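Local coordinates for protein Cd1 (Flavonifractor plautii, PDB 7D39) that binds FMN and probably acts as an ene-reductase that reduces flavones and flavonols, the first step of their breakdown by gut bacteria, at residues F98-M109 with D156-W166. Residues are numbered along the deposited sequence; the frame is centred on the assembly and turned at random.
Sequences FHTITDRFGPRM and DAGMLALTPMW
Thr102 reaches segment 156-166 through two waters, one at each of its oxygens, to Asp156 on the helix and to Thr163 in the turn after it. Its carbonyl O accepts from a water at 2.6 Å, which also bonds to Thr163 OG1, while the hydroxyl OG1 lies 2.8 Å from a second water that donates to Asp156 O. Asp156 O also lies at the edge of the Phe98 ring, near its plane. On the side facing the sheet the contact is apolar. Leu160 is a knob in the hole formed by Phe98, Ile101, Thr102 and Phe105. Its CG, anti to the backbone N, and its chi2 together send CD2 to Phe98 CZ and CD1 over the centre of the Phe105 ring, 3.6 Å from the centroid, a CH-pi contact only 11° off the normal. Met109 CG lies against the opposite face of Phe105, toward the rim, and the ring's edge points at the face of Trp166 in an offset edge-to-face pair, planes 86° apart. Pro164 CG covers the centre of a Trp166 face, and the Schellman motif ending helix 153-162, with Met165 at positive phi, leads the chain to this tryptophan. Toward the other end, His99 NE2 lies 3.2 Å from Asp156 OD2, but their stronger partners lie outside the two segments: Thr95 O for His99 ND1 and Ala94 N for Asp156 OD2. The axes of segments 98-109 and 156-162 run 20° apart, 9.2 Å at closest approach, on the same side of the flavodoxin-like parallel sheet, where Phe85 and Phe141 back Phe98 and Leu160. Carbon contacts thus dominate beside the sheet, while the clear polar links across the contact run through water.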
loop_
_atom_site.group_PDB
_atom_site.type_symbol
_atom_site.label_atom_id
_atom_site.label_comp_id
_atom_site.label_asym_id
_atom_site.label_seq_id
_atom_site.Cartn_x
_atom_site.Cartn_y
_atom_site.Cartn_z
ATOM N N PHE A 98 -9.990 0.500 1.480
ATOM C CA PHE A 98 -8.591 0.541 1.086
ATOM C C PHE A 98 -7.684 0.072 2.225
ATOM O O PHE A 98 -6.718 -0.671 2.001
ATOM C CB PHE A 98 -8.220 1.961 0.646
ATOM C CG PHE A 98 -6.901 2.042 -0.061
ATOM C CD1 PHE A 98 -5.713 2.042 0.648
ATOM C CD2 PHE A 98 -6.849 2.110 -1.444
ATOM C CE1 PHE A 98 -4.508 2.095 -0.011
ATOM C CE2 PHE A 98 -5.649 2.151 -2.109
ATOM C CZ PHE A 98 -4.476 2.149 -1.400
ATOM N N HIS A 99 -7.964 0.509 3.449
ATOM C CA HIS A 99 -7.180 0.030 4.594
ATOM C C HIS A 99 -7.358 -1.466 4.826
ATOM O O HIS A 99 -6.415 -2.136 5.245
ATOM C CB HIS A 99 -7.558 0.786 5.855
ATOM C CG HIS A 99 -6.997 2.169 5.915
ATOM N ND1 HIS A 99 -7.708 3.280 5.522
ATOM C CD2 HIS A 99 -5.796 2.625 6.334
ATOM C CE1 HIS A 99 -6.966 4.360 5.690
ATOM N NE2 HIS A 99 -5.798 3.988 6.173
ATOM N N THR A 100 -8.550 -2.003 4.562
ATOM C CA THR A 100 -8.782 -3.437 4.711
ATOM C C THR A 100 -8.008 -4.232 3.669
ATOM O O THR A 100 -7.394 -5.250 3.995
ATOM C CB THR A 100 -10.274 -3.729 4.613
ATOM O OG1 THR A 100 -10.889 -3.293 5.812
ATOM C CG2 THR A 100 -10.548 -5.211 4.457
ATOM N N ILE A 101 -8.014 -3.768 2.416
ATOM C CA ILE A 101 -7.196 -4.405 1.392
ATOM C C ILE A 101 -5.730 -4.401 1.807
ATOM O O ILE A 101 -5.017 -5.395 1.632
ATOM C CB ILE A 101 -7.419 -3.715 0.029
ATOM C CG1 ILE A 101 -8.812 -4.069 -0.501
ATOM C CG2 ILE A 101 -6.338 -4.115 -0.977
ATOM C CD1 ILE A 101 -9.312 -3.145 -1.606
ATOM N N THR A 102 -5.262 -3.290 2.380
ATOM C CA THR A 102 -3.891 -3.246 2.879
ATOM C C THR A 102 -3.680 -4.259 4.012
ATOM O O THR A 102 -2.702 -5.008 4.013
ATOM C CB THR A 102 -3.537 -1.822 3.339
ATOM O OG1 THR A 102 -3.680 -0.892 2.254
ATOM C CG2 THR A 102 -2.110 -1.763 3.818
ATOM N N ASP A 103 -4.583 -4.290 4.996
ATOM C CA ASP A 103 -4.461 -5.284 6.061
ATOM C C ASP A 103 -4.338 -6.676 5.477
ATOM O O ASP A 103 -3.550 -7.494 5.957
ATOM C CB ASP A 103 -5.674 -5.259 6.999
ATOM C CG ASP A 103 -5.885 -3.914 7.685
ATOM O OD1 ASP A 103 -4.943 -3.091 7.734
ATOM O OD2 ASP A 103 -7.012 -3.700 8.184
ATOM N N ARG A 104 -5.111 -6.967 4.440
ATOM C CA ARG A 104 -5.196 -8.332 3.965
ATOM C C ARG A 104 -4.114 -8.679 2.958
ATOM O O ARG A 104 -3.969 -9.856 2.622
ATOM C CB ARG A 104 -6.595 -8.581 3.401
ATOM C CG ARG A 104 -7.550 -8.661 4.574
ATOM C CD ARG A 104 -8.909 -9.074 4.215
ATOM N NE ARG A 104 -8.988 -10.433 3.706
ATOM C CZ ARG A 104 -10.104 -10.903 3.166
ATOM N NH1 ARG A 104 -11.159 -10.112 3.096
ATOM N NH2 ARG A 104 -10.171 -12.137 2.697
ATOM N N PHE A 105 -3.350 -7.694 2.485
ATOM C CA PHE A 105 -2.148 -8.002 1.722
ATOM C C PHE A 105 -1.091 -8.657 2.603
ATOM O O PHE A 105 -0.289 -9.455 2.113
ATOM C CB PHE A 105 -1.574 -6.731 1.084
ATOM C CG PHE A 105 -1.942 -6.546 -0.367
ATOM C CD1 PHE A 105 -3.239 -6.780 -0.811
ATOM C CD2 PHE A 105 -0.993 -6.120 -1.287
ATOM C CE1 PHE A 105 -3.571 -6.601 -2.159
ATOM C CE2 PHE A 105 -1.318 -5.946 -2.627
ATOM C CZ PHE A 105 -2.616 -6.178 -3.063
ATOM N N GLY A 106 -1.081 -8.323 3.890
ATOM C CA GLY A 106 -0.034 -8.703 4.810
ATOM C C GLY A 106 0.397 -10.151 4.725
ATOM O O GLY A 106 1.555 -10.464 4.433
ATOM N N PRO A 107 -0.529 -11.070 5.003
ATOM C CA PRO A 107 -0.180 -12.495 5.062
ATOM C C PRO A 107 -0.026 -13.182 3.714
ATOM O O PRO A 107 0.301 -14.370 3.681
ATOM C CB PRO A 107 -1.362 -13.099 5.843
ATOM C CG PRO A 107 -1.931 -11.941 6.623
ATOM C CD PRO A 107 -1.813 -10.792 5.663
ATOM N N ARG A 108 -0.240 -12.503 2.602
ATOM C CA ARG A 108 -0.146 -13.155 1.307
ATOM C C ARG A 108 0.869 -12.519 0.370
ATOM O O ARG A 108 1.328 -13.187 -0.563
ATOM C CB ARG A 108 -1.522 -13.163 0.616
ATOM C CG ARG A 108 -2.419 -14.374 0.910
ATOM C CD ARG A 108 -3.837 -14.110 0.383
ATOM N NE ARG A 108 -4.375 -15.213 -0.410
ATOM C CZ ARG A 108 -3.935 -15.574 -1.615
ATOM N NH1 ARG A 108 -2.931 -14.939 -2.189
ATOM N NH2 ARG A 108 -4.495 -16.595 -2.249
HETATM N N MSE A 109 1.245 -11.270 0.596
HETATM C CA MSE A 109 1.929 -10.519 -0.425
HETATM C C MSE A 109 3.262 -9.963 0.029
HETATM O O MSE A 109 3.946 -9.310 -0.749
HETATM C CB MSE A 109 1.024 -9.387 -0.907
HETATM C CG MSE A 109 -0.189 -9.892 -1.656
HETATM SE SE MSE A 109 0.374 -10.978 -3.166
HETATM C CE MSE A 109 -0.833 -10.239 -4.489
ATOM N N ASP A 156 -1.176 6.459 3.032
ATOM C CA ASP A 156 -1.985 5.239 2.992
ATOM C C ASP A 156 -1.745 4.494 1.694
ATOM O O ASP A 156 -1.577 3.266 1.686
ATOM C CB ASP A 156 -3.481 5.539 3.132
ATOM C CG ASP A 156 -3.851 6.131 4.469
ATOM O OD1 ASP A 156 -3.042 6.079 5.407
ATOM O OD2 ASP A 156 -4.981 6.642 4.588
ATOM N N ALA A 157 -1.750 5.218 0.573
ATOM C CA ALA A 157 -1.559 4.554 -0.708
ATOM C C ALA A 157 -0.213 3.844 -0.738
ATOM O O ALA A 157 -0.120 2.665 -1.097
ATOM C CB ALA A 157 -1.671 5.563 -1.852
ATOM N N GLY A 158 0.840 4.550 -0.346
ATOM C CA GLY A 158 2.148 3.934 -0.309
ATOM C C GLY A 158 2.194 2.693 0.561
ATOM O O GLY A 158 2.926 1.754 0.265
HETATM N N MSE A 159 1.461 2.690 1.641
HETATM C CA MSE A 159 1.375 1.538 2.472
HETATM C C MSE A 159 0.991 0.270 1.728
HETATM O O MSE A 159 1.576 -0.733 1.993
HETATM C CB MSE A 159 0.465 1.837 3.634
HETATM C CG MSE A 159 0.913 1.032 4.817
HETATM SE SE MSE A 159 2.687 1.462 5.556
HETATM C CE MSE A 159 2.362 3.230 6.107
ATOM N N LEU A 160 0.017 0.313 0.840
ATOM C CA LEU A 160 -0.419 -0.857 0.085
ATOM C C LEU A 160 0.715 -1.404 -0.780
ATOM O O LEU A 160 0.938 -2.619 -0.831
ATOM C CB LEU A 160 -1.641 -0.508 -0.761
ATOM C CG LEU A 160 -2.093 -1.641 -1.692
ATOM C CD1 LEU A 160 -2.486 -2.856 -0.852
ATOM C CD2 LEU A 160 -3.255 -1.228 -2.577
ATOM N N ALA A 161 1.451 -0.516 -1.454
ATOM C CA ALA A 161 2.571 -0.934 -2.297
ATOM C C ALA A 161 3.738 -1.460 -1.474
ATOM O O ALA A 161 4.492 -2.319 -1.948
ATOM C CB ALA A 161 3.050 0.230 -3.164
ATOM N N LEU A 162 3.896 -0.954 -0.248
ATOM C CA LEU A 162 5.071 -1.266 0.560
ATOM C C LEU A 162 5.173 -2.751 0.865
ATOM O O LEU A 162 6.274 -3.309 0.903
ATOM C CB LEU A 162 5.033 -0.463 1.860
ATOM C CG LEU A 162 6.136 -0.727 2.875
ATOM C CD1 LEU A 162 6.360 0.522 3.696
ATOM C CD2 LEU A 162 5.748 -1.881 3.779
ATOM N N THR A 163 4.045 -3.405 1.131
ATOM C CA THR A 163 4.098 -4.802 1.547
ATOM C C THR A 163 4.758 -5.675 0.487
ATOM O O THR A 163 5.758 -6.335 0.791
ATOM C CB THR A 163 2.684 -5.248 1.952
ATOM O OG1 THR A 163 2.402 -4.726 3.257
ATOM C CG2 THR A 163 2.514 -6.765 1.980
ATOM N N PRO A 164 4.272 -5.716 -0.763
ATOM C CA PRO A 164 4.963 -6.482 -1.811
ATOM C C PRO A 164 6.090 -5.731 -2.499
ATOM O O PRO A 164 6.681 -6.273 -3.439
ATOM C CB PRO A 164 3.840 -6.775 -2.811
ATOM C CG PRO A 164 2.949 -5.566 -2.681
ATOM C CD PRO A 164 2.960 -5.226 -1.211
HETATM N N MSE A 165 6.405 -4.520 -2.059
HETATM C CA MSE A 165 7.435 -3.696 -2.686
HETATM C C MSE A 165 7.200 -3.465 -4.177
HETATM O O MSE A 165 8.139 -3.440 -4.964
HETATM C CB MSE A 165 8.810 -4.316 -2.470
HETATM C CG MSE A 165 9.309 -4.166 -1.053
HETATM SE SE MSE A 165 10.974 -5.156 -0.742
HETATM C CE MSE A 165 12.170 -4.158 -1.911
ATOM N N TRP A 166 5.943 -3.306 -4.568
ATOM C CA TRP A 166 5.652 -2.869 -5.924
ATOM C C TRP A 166 6.200 -1.468 -6.156
ATOM O O TRP A 166 6.241 -0.632 -5.248
ATOM C CB TRP A 166 4.145 -2.886 -6.170
ATOM C CG TRP A 166 3.582 -4.248 -6.246
ATOM C CD1 TRP A 166 4.271 -5.400 -6.428
ATOM C CD2 TRP A 166 2.207 -4.609 -6.142
ATOM N NE1 TRP A 166 3.416 -6.458 -6.461
ATOM C CE2 TRP A 166 2.138 -6.002 -6.278
ATOM C CE3 TRP A 166 1.026 -3.890 -5.958
ATOM C CZ2 TRP A 166 0.934 -6.699 -6.228
ATOM C CZ3 TRP A 166 -0.170 -4.580 -5.911
ATOM C CH2 TRP A 166 -0.206 -5.974 -6.045
HETATM O O HOH W 1 -3.338 1.666 3.315
HETATM O O HOH W 2 -0.083 -5.228 4.252
#